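Local atomic coordinates of DNA-binding protein reb1 (Schizosaccharomyces pombe, PDB entry 5EYB), a protein that binds specific DNA sequences in rRNA and other gene control regions and at replication barriers, and helps to terminate transcription by RNA polymerase I. Residues G261-T264 against R265-R269; G316-R320 against D321-F325; E178-E181 against L182-V186. All coordinates share one frame; numbering follows the deposited sequence.

Contact 1 of 3, residues G261-T264 against R265-R269. With nucleotides of chain B; nucleotides of chain C.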
loop_
_atom_site.group_PDB
_atom_site.type_symbol
_atom_site.label_atom_id
_atom_site.label_comp_id
_atom_site.label_asym_id
_atom_site.label_seq_id
_atom_site.Cartn_x
_atom_site.Cartn_y
_atom_site.Cartn_z
ATOM N N GLY A 261 -0.002 19.262 -1.810
ATOM C CA GLY A 261 1.357 19.672 -1.499
ATOM C C GLY A 261 1.907 19.265 -0.144
ATOM O O GLY A 261 3.091 19.456 0.126
ATOM N N THR A 262 1.060 18.704 0.710
ATOM C CA THR A 262 1.483 18.346 2.060
ATOM C C THR A 262 1.360 16.851 2.334
ATOM O O THR A 262 1.793 16.368 3.380
ATOM C CB THR A 262 0.670 19.113 3.119
ATOM O OG1 THR A 262 -0.727 18.860 2.925
ATOM C CG2 THR A 262 0.922 20.607 3.008
ATOM N N ARG A 263 0.767 16.119 1.394
ATOM C CA ARG A 263 0.555 14.679 1.549
ATOM C C ARG A 263 0.873 13.925 0.255
ATOM O O ARG A 263 0.707 14.462 -0.838
ATOM C CB ARG A 263 -0.887 14.397 1.976
ATOM C CG ARG A 263 -1.327 15.105 3.249
ATOM C CD ARG A 263 -0.757 14.429 4.481
ATOM N NE ARG A 263 -1.238 15.052 5.710
ATOM C CZ ARG A 263 -0.962 14.605 6.930
ATOM N NH1 ARG A 263 -0.208 13.525 7.088
ATOM N NH2 ARG A 263 -1.442 15.236 7.993
ATOM N N THR A 264 1.323 12.679 0.384
ATOM C CA THR A 264 1.643 11.850 -0.777
ATOM C C THR A 264 0.375 11.396 -1.493
ATOM O O THR A 264 -0.729 11.573 -0.984
ATOM C CB THR A 264 2.460 10.604 -0.383
ATOM O OG1 THR A 264 1.620 9.677 0.316
ATOM C CG2 THR A 264 3.638 10.989 0.498
ATOM N N ARG A 265 0.538 10.802 -2.670
ATOM C CA ARG A 265 -0.609 10.351 -3.449
ATOM C C ARG A 265 -1.373 9.243 -2.722
ATOM O O ARG A 265 -2.602 9.208 -2.758
ATOM C CB ARG A 265 -0.167 9.869 -4.837
ATOM C CG ARG A 265 0.744 8.662 -4.804
ATOM C CD ARG A 265 1.143 8.161 -6.179
ATOM N NE ARG A 265 2.069 7.044 -6.028
ATOM C CZ ARG A 265 1.713 5.765 -6.055
ATOM N NH1 ARG A 265 0.447 5.429 -6.266
ATOM N NH2 ARG A 265 2.628 4.821 -5.888
ATOM N N LEU A 266 -0.645 8.350 -2.055
ATOM C CA LEU A 266 -1.268 7.225 -1.371
ATOM C C LEU A 266 -1.968 7.678 -0.100
ATOM O O LEU A 266 -3.006 7.130 0.274
ATOM C CB LEU A 266 -0.233 6.148 -1.049
ATOM C CG LEU A 266 0.331 5.396 -2.256
ATOM C CD1 LEU A 266 1.321 4.336 -1.812
ATOM C CD2 LEU A 266 -0.792 4.770 -3.070
ATOM N N GLN A 267 -1.395 8.676 0.562
ATOM C CA GLN A 267 -2.020 9.269 1.738
ATOM C C GLN A 267 -3.335 9.938 1.364
ATOM O O GLN A 267 -4.326 9.830 2.088
ATOM C CB GLN A 267 -1.087 10.284 2.395
ATOM C CG GLN A 267 0.028 9.669 3.215
ATOM C CD GLN A 267 0.863 10.718 3.916
ATOM O OE1 GLN A 267 1.341 11.665 3.291
ATOM N NE2 GLN A 267 1.031 10.565 5.223
ATOM N N CYS A 268 -3.335 10.635 0.232
ATOM C CA CYS A 268 -4.537 11.298 -0.255
ATOM C C CYS A 268 -5.575 10.265 -0.652
ATOM O O CYS A 268 -6.750 10.380 -0.307
ATOM C CB CYS A 268 -4.218 12.204 -1.445
ATOM S SG CYS A 268 -3.160 13.619 -1.061
ATOM N N ARG A 269 -5.121 9.255 -1.386
ATOM C CA ARG A 269 -5.985 8.177 -1.831
ATOM C C ARG A 269 -6.640 7.497 -0.639
ATOM O O ARG A 269 -7.824 7.176 -0.678
ATOM C CB ARG A 269 -5.193 7.160 -2.655
ATOM C CG ARG A 269 -6.031 6.010 -3.191
ATOM C CD ARG A 269 -5.170 4.993 -3.924
ATOM N NE ARG A 269 -5.943 3.821 -4.327
ATOM C CZ ARG A 269 -6.164 2.769 -3.545
ATOM N NH1 ARG A 269 -5.667 2.737 -2.315
ATOM N NH2 ARG A 269 -6.882 1.748 -3.991
ATOM P P DG B 14 -5.750 2.296 -9.456
ATOM O OP1 DG B 14 -7.025 1.711 -9.922
ATOM O OP2 DG B 14 -5.748 3.581 -8.720
ATOM O "O5'" DG B 14 -4.991 1.225 -8.549
ATOM C "C5'" DG B 14 -4.546 0.016 -9.123
ATOM C "C4'" DG B 14 -3.882 -0.858 -8.083
ATOM O "O4'" DG B 14 -2.492 -0.471 -7.930
ATOM C "C3'" DG B 14 -4.502 -0.791 -6.684
ATOM O "O3'" DG B 14 -4.635 -2.102 -6.171
ATOM C "C2'" DG B 14 -3.477 0.013 -5.890
ATOM C "C1'" DG B 14 -2.189 -0.424 -6.561
ATOM N N9 DG B 14 -1.074 0.495 -6.356
ATOM C C8 DG B 14 -1.087 1.865 -6.498
ATOM N N7 DG B 14 0.064 2.424 -6.246
ATOM C C5 DG B 14 0.893 1.360 -5.915
ATOM C C6 DG B 14 2.259 1.351 -5.548
ATOM O O6 DG B 14 3.026 2.312 -5.439
ATOM N N1 DG B 14 2.716 0.061 -5.293
ATOM C C2 DG B 14 1.946 -1.079 -5.385
ATOM N N2 DG B 14 2.558 -2.237 -5.104
ATOM N N3 DG B 14 0.666 -1.083 -5.728
ATOM C C4 DG B 14 0.208 0.166 -5.978
ATOM P P DT C 11 -1.278 8.122 6.745
ATOM O OP1 DT C 11 -0.839 9.526 6.917
ATOM O OP2 DT C 11 -2.260 7.803 5.683
ATOM O "O5'" DT C 11 0.019 7.213 6.538
ATOM C "C5'" DT C 11 0.973 7.120 7.589
ATOM C "C4'" DT C 11 2.103 6.178 7.225
ATOM O "O4'" DT C 11 1.598 4.826 7.121
ATOM C "C3'" DT C 11 2.809 6.486 5.905
ATOM O "O3'" DT C 11 4.212 6.579 6.133
ATOM C "C2'" DT C 11 2.444 5.301 5.000
ATOM C "C1'" DT C 11 2.171 4.194 6.006
ATOM N N1 DT C 11 1.208 3.155 5.523
ATOM C C2 DT C 11 1.655 1.873 5.290
ATOM O O2 DT C 11 2.811 1.528 5.445
ATOM N N3 DT C 11 0.692 1.001 4.864
ATOM C C4 DT C 11 -0.649 1.270 4.654
ATOM O O4 DT C 11 -1.438 0.412 4.269
ATOM C C5 DT C 11 -1.053 2.629 4.921
ATOM C C7 DT C 11 -2.481 3.043 4.730
ATOM C C6 DT C 11 -0.116 3.495 5.341
ATOM P P DT B 15 -5.643 -2.420 -4.961
ATOM O OP1 DT B 15 -6.853 -3.030 -5.549
ATOM O OP2 DT B 15 -5.767 -1.221 -4.103
ATOM O "O5'" DT B 15 -4.866 -3.544 -4.143
ATOM C "C5'" DT B 15 -4.212 -4.587 -4.848
ATOM C "C4'" DT B 15 -3.039 -5.129 -4.054
ATOM O "O4'" DT B 15 -1.979 -4.137 -4.003
ATOM C "C3'" DT B 15 -3.347 -5.484 -2.597
ATOM O "O3'" DT B 15 -2.618 -6.636 -2.232
ATOM C "C2'" DT B 15 -2.834 -4.266 -1.849
ATOM C "C1'" DT B 15 -1.591 -3.960 -2.661
ATOM N N1 DT B 15 -1.090 -2.578 -2.483
ATOM C C2 DT B 15 0.245 -2.378 -2.233
ATOM O O2 DT B 15 1.052 -3.287 -2.157
ATOM N N3 DT B 15 0.608 -1.068 -2.078
ATOM C C4 DT B 15 -0.214 0.039 -2.142
ATOM O O4 DT B 15 0.209 1.178 -1.988
ATOM C C5 DT B 15 -1.609 -0.242 -2.402
ATOM C C7 DT B 15 -2.601 0.879 -2.493
ATOM C C6 DT B 15 -1.975 -1.524 -2.556
#

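Contact 2 of 3, residues G316-R320 against D321-F325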
loop_
_atom_site.group_PDB
_atom_site.type_symbol
_atom_site.label_atom_id
_atom_site.label_comp_id
_atom_site.label_asym_id
_atom_site.label_seq_id
_atom_site.Cartn_x
_atom_site.Cartn_y
_atom_site.Cartn_z
ATOM N N GLY A 316 -19.385 3.171 16.492
ATOM C CA GLY A 316 -19.564 2.237 15.397
ATOM C C GLY A 316 -20.437 2.723 14.256
ATOM O O GLY A 316 -20.301 2.249 13.127
ATOM N N ARG A 317 -21.337 3.659 14.540
ATOM C CA ARG A 317 -22.252 4.154 13.517
ATOM C C ARG A 317 -21.503 4.972 12.471
ATOM O O ARG A 317 -21.784 4.879 11.275
ATOM C CB ARG A 317 -23.369 4.994 14.138
ATOM C CG ARG A 317 -24.509 5.260 13.169
ATOM C CD ARG A 317 -25.593 6.141 13.765
ATOM N NE ARG A 317 -26.721 6.279 12.846
ATOM C CZ ARG A 317 -27.754 7.093 13.037
ATOM N NH1 ARG A 317 -27.814 7.858 14.119
ATOM N NH2 ARG A 317 -28.730 7.143 12.140
ATOM N N TRP A 318 -20.548 5.773 12.931
ATOM C CA TRP A 318 -19.693 6.538 12.032
ATOM C C TRP A 318 -18.254 6.521 12.524
ATOM O O TRP A 318 -17.999 6.581 13.727
ATOM C CB TRP A 318 -20.174 7.984 11.907
ATOM C CG TRP A 318 -21.587 8.135 11.445
ATOM C CD1 TRP A 318 -22.095 7.786 10.228
ATOM C CD2 TRP A 318 -22.672 8.705 12.185
ATOM N NE1 TRP A 318 -23.435 8.090 10.169
ATOM C CE2 TRP A 318 -23.813 8.656 11.359
ATOM C CE3 TRP A 318 -22.792 9.245 13.470
ATOM C CZ2 TRP A 318 -25.057 9.129 11.775
ATOM C CZ3 TRP A 318 -24.027 9.713 13.879
ATOM C CH2 TRP A 318 -25.143 9.652 13.036
ATOM N N THR A 319 -17.314 6.437 11.588
ATOM C CA THR A 319 -15.905 6.580 11.920
ATOM C C THR A 319 -15.580 8.062 11.997
ATOM O O THR A 319 -16.391 8.896 11.599
ATOM C CB THR A 319 -14.994 5.902 10.887
ATOM O OG1 THR A 319 -13.666 5.793 11.417
ATOM C CG2 THR A 319 -14.957 6.708 9.596
ATOM N N ARG A 320 -14.397 8.385 12.511
ATOM C CA ARG A 320 -13.962 9.773 12.632
ATOM C C ARG A 320 -14.052 10.510 11.297
ATOM O O ARG A 320 -14.703 11.548 11.195
ATOM C CB ARG A 320 -12.531 9.837 13.169
ATOM C CG ARG A 320 -12.021 11.246 13.420
ATOM C CD ARG A 320 -10.548 11.239 13.802
ATOM N NE ARG A 320 -10.057 12.574 14.132
ATOM C CZ ARG A 320 -9.547 13.427 13.247
ATOM N NH1 ARG A 320 -9.461 13.088 11.969
ATOM N NH2 ARG A 320 -9.124 14.621 13.642
ATOM N N ASP A 321 -13.416 9.956 10.271
ATOM C CA ASP A 321 -13.366 10.603 8.965
ATOM C C ASP A 321 -14.753 10.799 8.351
ATOM O O ASP A 321 -14.976 11.750 7.604
ATOM C CB ASP A 321 -12.473 9.800 8.016
ATOM C CG ASP A 321 -11.011 9.838 8.424
ATOM O OD1 ASP A 321 -10.539 10.916 8.837
ATOM O OD2 ASP A 321 -10.334 8.792 8.340
ATOM N N GLN A 322 -15.687 9.909 8.673
ATOM C CA GLN A 322 -17.053 10.027 8.169
ATOM C C GLN A 322 -17.798 11.198 8.803
ATOM O O GLN A 322 -18.563 11.893 8.135
ATOM C CB GLN A 322 -17.826 8.732 8.407
ATOM C CG GLN A 322 -17.586 7.673 7.350
ATOM C CD GLN A 322 -18.261 6.361 7.682
ATOM O OE1 GLN A 322 -18.489 6.047 8.850
ATOM N NE2 GLN A 322 -18.592 5.589 6.654
ATOM N N MET A 323 -17.578 11.413 10.094
ATOM C CA MET A 323 -18.200 12.533 10.784
ATOM C C MET A 323 -17.584 13.841 10.310
ATOM O O MET A 323 -18.286 14.837 10.131
ATOM C CB MET A 323 -18.053 12.391 12.299
ATOM C CG MET A 323 -18.322 10.989 12.808
ATOM S SD MET A 323 -18.593 10.917 14.583
ATOM C CE MET A 323 -20.198 11.689 14.672
ATOM N N LEU A 324 -16.268 13.829 10.105
ATOM C CA LEU A 324 -15.565 14.992 9.572
ATOM C C LEU A 324 -16.086 15.331 8.186
ATOM O O LEU A 324 -16.298 16.496 7.862
ATOM C CB LEU A 324 -14.056 14.750 9.515
ATOM C CG LEU A 324 -13.221 15.177 10.722
ATOM C CD1 LEU A 324 -13.611 14.386 11.948
ATOM C CD2 LEU A 324 -11.746 14.997 10.432
ATOM N N PHE A 325 -16.288 14.302 7.373
ATOM C CA PHE A 325 -16.836 14.478 6.039
ATOM C C PHE A 325 -18.203 15.144 6.102
ATOM O O PHE A 325 -18.496 16.054 5.326
ATOM C CB PHE A 325 -16.935 13.133 5.321
ATOM C CG PHE A 325 -17.473 13.230 3.925
ATOM C CD1 PHE A 325 -16.697 13.751 2.902
ATOM C CD2 PHE A 325 -18.756 12.798 3.633
ATOM C CE1 PHE A 325 -17.191 13.841 1.611
ATOM C CE2 PHE A 325 -19.256 12.884 2.345
ATOM C CZ PHE A 325 -18.473 13.406 1.333
#

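Contact 3 of 3, residues E178-E181 against L182-V186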
loop_
_atom_site.group_PDB
_atom_site.type_symbol
_atom_site.label_atom_id
_atom_site.label_comp_id
_atom_site.label_asym_id
_atom_site.label_seq_id
_atom_site.Cartn_x
_atom_site.Cartn_y
_atom_site.Cartn_z
ATOM N N GLU A 178 21.689 10.746 -0.113
ATOM C CA GLU A 178 21.250 10.095 -1.335
ATOM C C GLU A 178 19.945 10.706 -1.826
ATOM O O GLU A 178 19.752 10.885 -3.026
ATOM C CB GLU A 178 21.084 8.597 -1.105
ATOM C CG GLU A 178 21.041 7.779 -2.372
ATOM C CD GLU A 178 21.314 6.319 -2.110
ATOM O OE1 GLU A 178 21.227 5.523 -3.067
ATOM O OE2 GLU A 178 21.620 5.970 -0.947
ATOM N N ASP A 179 19.053 11.023 -0.891
ATOM C CA ASP A 179 17.811 11.720 -1.219
ATOM C C ASP A 179 18.111 13.068 -1.853
ATOM O O ASP A 179 17.447 13.492 -2.798
ATOM C CB ASP A 179 16.948 11.916 0.029
ATOM C CG ASP A 179 16.123 10.693 0.366
ATOM O OD1 ASP A 179 15.858 9.882 -0.547
ATOM O OD2 ASP A 179 15.727 10.547 1.542
ATOM N N GLU A 180 19.126 13.735 -1.317
ATOM C CA GLU A 180 19.534 15.047 -1.794
ATOM C C GLU A 180 20.195 14.955 -3.164
ATOM O O GLU A 180 19.944 15.783 -4.043
ATOM C CB GLU A 180 20.487 15.701 -0.790
ATOM C CG GLU A 180 20.871 17.131 -1.130
ATOM C CD GLU A 180 19.706 18.099 -1.023
ATOM O OE1 GLU A 180 18.670 17.731 -0.428
ATOM O OE2 GLU A 180 19.829 19.231 -1.533
ATOM N N GLU A 181 21.041 13.943 -3.336
ATOM C CA GLU A 181 21.726 13.725 -4.603
ATOM C C GLU A 181 20.714 13.486 -5.713
ATOM O O GLU A 181 20.899 13.925 -6.847
ATOM C CB GLU A 181 22.685 12.539 -4.500
ATOM C CG GLU A 181 23.548 12.341 -5.733
ATOM C CD GLU A 181 24.627 13.403 -5.866
ATOM O OE1 GLU A 181 24.895 14.109 -4.871
ATOM O OE2 GLU A 181 25.210 13.529 -6.964
ATOM N N LEU A 182 19.639 12.785 -5.372
ATOM C CA LEU A 182 18.562 12.542 -6.314
ATOM C C LEU A 182 17.893 13.849 -6.711
ATOM O O LEU A 182 17.668 14.105 -7.895
ATOM C CB LEU A 182 17.531 11.586 -5.720
ATOM C CG LEU A 182 16.278 11.393 -6.577
ATOM C CD1 LEU A 182 16.619 10.660 -7.863
ATOM C CD2 LEU A 182 15.196 10.663 -5.800
ATOM N N ARG A 183 17.580 14.670 -5.713
ATOM C CA ARG A 183 16.943 15.965 -5.938
ATOM C C ARG A 183 17.732 16.823 -6.919
ATOM O O ARG A 183 17.178 17.350 -7.881
ATOM C CB ARG A 183 16.783 16.720 -4.617
ATOM C CG ARG A 183 16.008 18.022 -4.736
ATOM C CD ARG A 183 16.085 18.837 -3.455
ATOM N NE ARG A 183 17.453 19.265 -3.165
ATOM C CZ ARG A 183 18.060 20.289 -3.759
ATOM N NH1 ARG A 183 17.427 20.998 -4.686
ATOM N NH2 ARG A 183 19.305 20.603 -3.431
ATOM N N LYS A 184 19.031 16.949 -6.668
ATOM C CA LYS A 184 19.904 17.766 -7.501
ATOM C C LYS A 184 20.002 17.231 -8.924
ATOM O O LYS A 184 20.136 18.000 -9.876
ATOM C CB LYS A 184 21.297 17.861 -6.872
ATOM C CG LYS A 184 21.330 18.708 -5.612
ATOM C CD LYS A 184 22.728 18.821 -5.035
ATOM C CE LYS A 184 23.190 17.515 -4.413
ATOM N NZ LYS A 184 24.377 17.724 -3.536
ATOM N N ASN A 185 19.935 15.912 -9.066
ATOM C CA ASN A 185 19.938 15.296 -10.387
ATOM C C ASN A 185 18.667 15.626 -11.160
ATOM O O ASN A 185 18.706 15.850 -12.372
ATOM C CB ASN A 185 20.108 13.783 -10.270
ATOM C CG ASN A 185 21.562 13.358 -10.291
ATOM O OD1 ASN A 185 22.341 13.818 -11.126
ATOM N ND2 ASN A 185 21.939 12.482 -9.369
ATOM N N VAL A 186 17.542 15.660 -10.453
ATOM C CA VAL A 186 16.273 16.017 -11.071
ATOM C C VAL A 186 16.264 17.504 -11.431
ATOM O O VAL A 186 15.717 17.899 -12.463
ATOM C CB VAL A 186 15.079 15.680 -10.151
ATOM C CG1 VAL A 186 13.765 16.060 -10.806
ATOM C CG2 VAL A 186 15.082 14.198 -9.810
HETATM O O HOH W 1 24.951 12.052 -8.980
HETATM O O HOH W 2 24.476 15.445 -2.239
#

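Contact 1 of 3, residues G261-T264 against R265-R269
Gln267 lays its side chain across Thr264, with CG 3.3 Å from Thr264 OG1. The two residues form a capping box at the start of helix 265-275. This helix follows the turn of the predicted helix-turn-helix in the second Myb-type repeat, and it reads the DNA.

Thr264 OG1 accepts from Gln267 N at 3.2 Å. With chi1 at 72°, OG1 sits between the backbone N and the carbonyl carbon, which directs it at the first turn. In return, Thr264 N donates to Gln267 OE1 at 3.1 Å. That bond is nearly straight, 169°, and meets a lone pair in the carbonyl plane. The other end of the same amide is also used: Gln267 NE2 donates to phosphate oxygen OP1 of DT11 of chain C at 2.7 Å. The bond to Thr264 N and the bond to the DNA phosphate hold the amide from both ends.

Arg263 crosses Gln267 at about a right angle, its CD 3.7 Å from Gln267 OE1. Its guanidinium is engaged by Glu230, Asn224 O and the ring of Trp226.

Arg265 is extended from CG to NE and grips a guanine edge, while its NE is paired with Asp213. Leu266 CG lies over one face of the Arg265 guanidinium. On the base of DG14 of chain B, Arg265 NH1 donates to N7 at 3.0 Å and Arg265 NH2 to O6 at 2.6 Å.

Contact 2 of 3, residues G316-R320 against D321-F325
Thr319 is the N-cap residue of helix 320-333, and Gln322 of the first turn bonds back to its backbone. The helix packs against the two before it, 284-299 and 307-314, in a three-helix succession that may be Myb-like. The Thr319 side chain makes no capping bond. Its OG1 is anti to the backbone N, chi1 -166°, which leaves the methyl to face the helix. Thr319 CG2 packs 3.6 Å from Gln322 CG, the two side chains crossing at about a right angle.

Only the glutamine half of a capping-box pattern is present. Gln322 OE1 accepts from Thr319 N at 3.0 Å in a nearly straight bond of 168°, with the donor tilted from the carbonyl plane. Gln322 NE2 donates to Lys277 O, so one amide ties the helix start to the chain just after helix 265-275. With an alanine in place of Gln322, Thr319 N and Lys277 O would probably lose these partners, and the Thr319 methyl its neighbour CG.

On the inner side, Trp318 CB touches Met323 CG at 3.6 Å, and Trp318 CE3 lies 3.8 Å from Met323 CE. The indole also stacks with Phe282 and donates through NE1 to Ser280 O. This hydrophobic cluster joins the helix to helix 284-299, where Trp289 touches both residues.

At the other flank, Arg320, extended from CG to NE, passes across Leu324 at a slant. Asp321 OD1 sits at the guanidinium edge in a long salt bridge, and its stronger partner is Lys271 of helix 265-275. Leu324 CD1 lies over one guanidinium face, toward its rim, and Leu324 CD2 approaches Arg320 NH1 to 3.4 Å.

Contact 3 of 3, residues E178-E181 against L182-V186
This is a surface contact within a single helix, 176-189, between polar side chains three and four residues apart. Glu180 and Arg183 lie side by side and point the same way. They form an i to i+3 salt bridge in which one carboxylate oxygen takes two donors. Glu180 OE2 meets Arg183 NH2 at the edge of the guanidinium, and Arg183 NE adds a weak bond to it at 2.9 Å. The carboxylate and guanidinium planes are 46° apart. Arg183 bends at chi3, 64°, which turns its NE back toward the glutamate.

Beneath these charges run the regular i to i+4 backbone bonds, such as Lys184 N to Glu180 O at 3.0 Å. The helix is the first of the three in the first Myb-type repeat. Its inner face belongs to the hydrophobic core of that repeat. Leu182 touches Met200 and Ile196, and Val186 packs on Trp193, Ile196 and Trp211. Asp179 pairs with Arg210 of helix 204-215, and Glu178 is held by Arg202 and Arg171.

Glu181 also faces solvent and works largely through water. It bends at chi2 and crosses Lys184 obliquely, in a long salt bridge of 3.9 Å between Glu181 OE1 and Lys184 NZ. One water joins these two atoms: it donates to Glu181 OE1 at 3.0 Å and accepts from Lys184 NZ at 2.6 Å. A second water donates to Glu181 OE2 and accepts from Asn185 ND2, at 3.1 Å from ND2.

Overall arrangement
Contacts 1 and 2 both lie at helix starts, and their touching residues are mostly buried. In both, a glutamine three residues past the N-cap accepts from the N-cap backbone N. Contact 1 adds the threonine hydroxyl and sends Arg265 and the amide NE2 of Gln267 to DNA. In contact 2 the threonine is turned so that its methyl, not its hydroxyl, meets the glutamine, and aromatic packing does more. Their centres are about 20 Å apart, yet Lys271 of helix 265-275, which begins in contact 1, pairs with Asp321 of contact 2. Contact 3 differs: it lies mid-helix on the surface, with carboxylates, basic groups and waters. It belongs to the other Myb-type repeat from contact 1.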